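Local structure of acyl-CoA dehydrogenase (Bacillus anthracis, 3OWA) at residues Gly15-Asp20 and Asp498-Leu503. The protein probably catalyses the FAD-dependent alpha,beta-dehydrogenation of acyl-CoA thioesters, as other acyl-CoA dehydrogenases do. Residues are numbered along the deposited sequence; the frame is centred on the assembly and turned at random.
Sequences GSFLVD and DIVSNL
With chi1 of 67°, Phe17 places its CG between its own backbone N and carbonyl carbon, and the ring presents its CE1-CZ edge to Val500 and Leu503. Leu503, whose CG lies opposite the backbone N (chi1 163°), extends CD2 to meet that rim in the plane of the ring, 3.9 Å from Phe17 CE1. Val500 CG1 also comes in at the edge, near the plane, 3.7 Å from Phe17 CZ, so two methyls from adjacent turns of one helix border the same aromatic edge. The Leu503 methyl is shared: its CD2 stands 3.8 Å from Leu18 CD1, the two leucine side chains crossing at about a right angle. This buried apolar cluster illustrates how a segment near the N-terminus can be packed among helices distant in sequence. A short 3-10 turn, residues 16-18, preceding the first long helix of the chain, packs against helix 490-520 in the C-terminal all-helical part of the acyl-CoA dehydrogenase fold. Phe422 of helix 411-427 touches Phe17, Leu18 and Val500, while Leu363 of helix 358-383 meets Phe17 and Val500. On the turn itself, Ser16 O accepts from both Val19 N and Asp20 N, at 2.9 Å each.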
ATOM      1  N   GLY A  15     -18.315  -8.123  21.917  1.00 53.36           N
ATOM      2  CA  GLY A  15     -17.057  -8.776  22.250  1.00 53.37           C
ATOM      3  C   GLY A  15     -17.180 -10.242  22.651  1.00 54.04           C
ATOM      4  O   GLY A  15     -16.176 -10.906  22.880  1.00 54.43           O
ATOM      5  N   SER A  16     -18.402 -10.758  22.712  1.00 54.33           N
ATOM      6  CA  SER A  16     -18.613 -12.132  23.167  1.00 55.02           C
ATOM      7  C   SER A  16     -18.167 -13.176  22.144  1.00 54.70           C
ATOM      8  O   SER A  16     -17.880 -14.324  22.516  1.00 54.99           O
ATOM      9  CB  SER A  16     -20.056 -12.373  23.649  1.00 55.98           C
ATOM     10  OG  SER A  16     -21.016 -12.276  22.606  1.00 55.48           O
ATOM     11  N   PHE A  17     -18.078 -12.782  20.870  1.00 53.05           N
ATOM     12  CA  PHE A  17     -17.554 -13.683  19.840  1.00 52.44           C
ATOM     13  C   PHE A  17     -16.191 -14.279  20.237  1.00 52.96           C
ATOM     14  O   PHE A  17     -15.823 -15.344  19.772  1.00 53.57           O
ATOM     15  CB  PHE A  17     -17.434 -12.975  18.482  1.00 51.05           C
ATOM     16  CG  PHE A  17     -16.392 -11.877  18.446  1.00 47.96           C
ATOM     17  CD1 PHE A  17     -15.061 -12.163  18.152  1.00 46.81           C
ATOM     18  CD2 PHE A  17     -16.747 -10.550  18.707  1.00 45.63           C
ATOM     19  CE1 PHE A  17     -14.097 -11.142  18.127  1.00 44.21           C
ATOM     20  CE2 PHE A  17     -15.792  -9.528  18.670  1.00 44.88           C
ATOM     21  CZ  PHE A  17     -14.464  -9.833  18.388  1.00 42.48           C
ATOM     22  N   LEU A  18     -15.451 -13.587  21.088  1.00 53.28           N
ATOM     23  CA  LEU A  18     -14.127 -14.022  21.468  1.00 54.38           C
ATOM     24  C   LEU A  18     -14.133 -15.243  22.405  1.00 56.71           C
ATOM     25  O   LEU A  18     -13.129 -15.960  22.521  1.00 56.64           O
ATOM     26  CB  LEU A  18     -13.376 -12.869  22.135  1.00 53.69           C
ATOM     27  CG  LEU A  18     -11.985 -13.207  22.689  1.00 54.99           C
ATOM     28  CD1 LEU A  18     -11.081 -13.809  21.614  1.00 52.25           C
ATOM     29  CD2 LEU A  18     -11.317 -11.991  23.354  1.00 54.31           C
ATOM     30  N   VAL A  19     -15.271 -15.479  23.047  1.00 58.93           N
ATOM     31  CA  VAL A  19     -15.358 -16.366  24.210  1.00 61.58           C
ATOM     32  C   VAL A  19     -16.525 -17.366  24.112  1.00 62.88           C
ATOM     33  O   VAL A  19     -16.562 -18.364  24.833  1.00 65.01           O
ATOM     34  CB  VAL A  19     -15.446 -15.490  25.497  1.00 62.15           C
ATOM     35  CG1 VAL A  19     -16.207 -16.154  26.582  1.00 64.98           C
ATOM     36  CG2 VAL A  19     -14.068 -15.108  25.982  1.00 63.09           C
ATOM     37  N   ASP A  20     -17.471 -17.110  23.217  1.00 62.84           N
ATOM     38  CA  ASP A  20     -18.662 -17.947  23.102  1.00 64.30           C
ATOM     39  C   ASP A  20     -18.751 -18.520  21.708  1.00 63.84           C
ATOM     40  O   ASP A  20     -18.230 -17.942  20.750  1.00 62.98           O
ATOM     41  CB  ASP A  20     -19.931 -17.143  23.412  1.00 64.87           C
ATOM     42  CG  ASP A  20     -20.040 -16.751  24.887  1.00 68.32           C
ATOM     43  OD1 ASP A  20     -19.520 -17.493  25.755  1.00 72.74           O
ATOM     44  OD2 ASP A  20     -20.658 -15.703  25.191  1.00 71.21           O
ATOM     45  N   ASP A 498      -4.778  -7.358  16.208  1.00 36.53           N
ATOM     46  CA  ASP A 498      -4.733  -8.015  14.891  1.00 36.80           C
ATOM     47  C   ASP A 498      -5.248  -9.452  14.966  1.00 36.85           C
ATOM     48  O   ASP A 498      -5.946  -9.913  14.053  1.00 35.38           O
ATOM     49  CB  ASP A 498      -3.309  -7.988  14.306  1.00 36.57           C
ATOM     50  CG  ASP A 498      -2.811  -6.549  14.007  1.00 42.73           C
ATOM     51  OD1 ASP A 498      -3.650  -5.613  13.912  1.00 45.89           O
ATOM     52  OD2 ASP A 498      -1.575  -6.342  13.849  1.00 47.65           O
ATOM     53  N   ILE A 499      -4.911 -10.157  16.054  1.00 36.25           N
ATOM     54  CA  ILE A 499      -5.489 -11.463  16.268  1.00 36.84           C
ATOM     55  C   ILE A 499      -7.025 -11.406  16.339  1.00 36.97           C
ATOM     56  O   ILE A 499      -7.722 -12.198  15.690  1.00 36.26           O
ATOM     57  CB  ILE A 499      -4.908 -12.196  17.530  1.00 37.62           C
ATOM     58  CG1 ILE A 499      -3.452 -12.555  17.285  1.00 37.42           C
ATOM     59  CG2 ILE A 499      -5.747 -13.457  17.828  1.00 38.14           C
ATOM     60  CD1 ILE A 499      -2.696 -13.040  18.518  1.00 38.94           C
ATOM     61  N   VAL A 500      -7.545 -10.481  17.140  1.00 37.22           N
ATOM     62  CA  VAL A 500      -8.983 -10.401  17.338  1.00 37.67           C
ATOM     63  C   VAL A 500      -9.641 -10.017  16.001  1.00 37.96           C
ATOM     64  O   VAL A 500     -10.713 -10.548  15.642  1.00 38.36           O
ATOM     65  CB  VAL A 500      -9.330  -9.354  18.433  1.00 38.96           C
ATOM     66  CG1 VAL A 500     -10.858  -9.152  18.544  1.00 39.06           C
ATOM     67  CG2 VAL A 500      -8.695  -9.761  19.793  1.00 39.20           C
ATOM     68  N   SER A 501      -8.996  -9.117  15.260  1.00 35.97           N
ATOM     69  CA  SER A 501      -9.569  -8.666  14.003  1.00 36.75           C
ATOM     70  C   SER A 501      -9.640  -9.848  13.004  1.00 36.90           C
ATOM     71  O   SER A 501     -10.679 -10.104  12.397  1.00 36.81           O
ATOM     72  CB  SER A 501      -8.745  -7.544  13.409  1.00 35.05           C
ATOM     73  OG  SER A 501      -9.335  -7.185  12.174  1.00 39.29           O
ATOM     74  N   ASN A 502      -8.545 -10.578  12.860  1.00 37.03           N
ATOM     75  CA  ASN A 502      -8.541 -11.738  11.966  1.00 38.46           C
ATOM     76  C   ASN A 502      -9.555 -12.772  12.379  1.00 38.48           C
ATOM     77  O   ASN A 502     -10.251 -13.320  11.541  1.00 39.60           O
ATOM     78  CB  ASN A 502      -7.147 -12.361  11.880  1.00 38.95           C
ATOM     79  CG  ASN A 502      -6.284 -11.687  10.828  1.00 42.52           C
ATOM     80  OD1 ASN A 502      -6.754 -10.868  10.038  1.00 45.58           O
ATOM     81  ND2 ASN A 502      -5.021 -12.024  10.821  1.00 47.81           N
ATOM     82  N   LEU A 503      -9.650 -13.014  13.682  1.00 39.46           N
ATOM     83  CA  LEU A 503     -10.648 -13.943  14.214  1.00 40.91           C
ATOM     84  C   LEU A 503     -12.114 -13.574  13.862  1.00 39.74           C
ATOM     85  O   LEU A 503     -12.900 -14.426  13.417  1.00 39.69           O
ATOM     86  CB  LEU A 503     -10.434 -14.118  15.728  1.00 42.13           C
ATOM     87  CG  LEU A 503     -11.638 -14.706  16.431  1.00 46.09           C
ATOM     88  CD1 LEU A 503     -11.588 -16.210  16.270  1.00 50.55           C
ATOM     89  CD2 LEU A 503     -11.702 -14.267  17.890  1.00 49.65           C
TER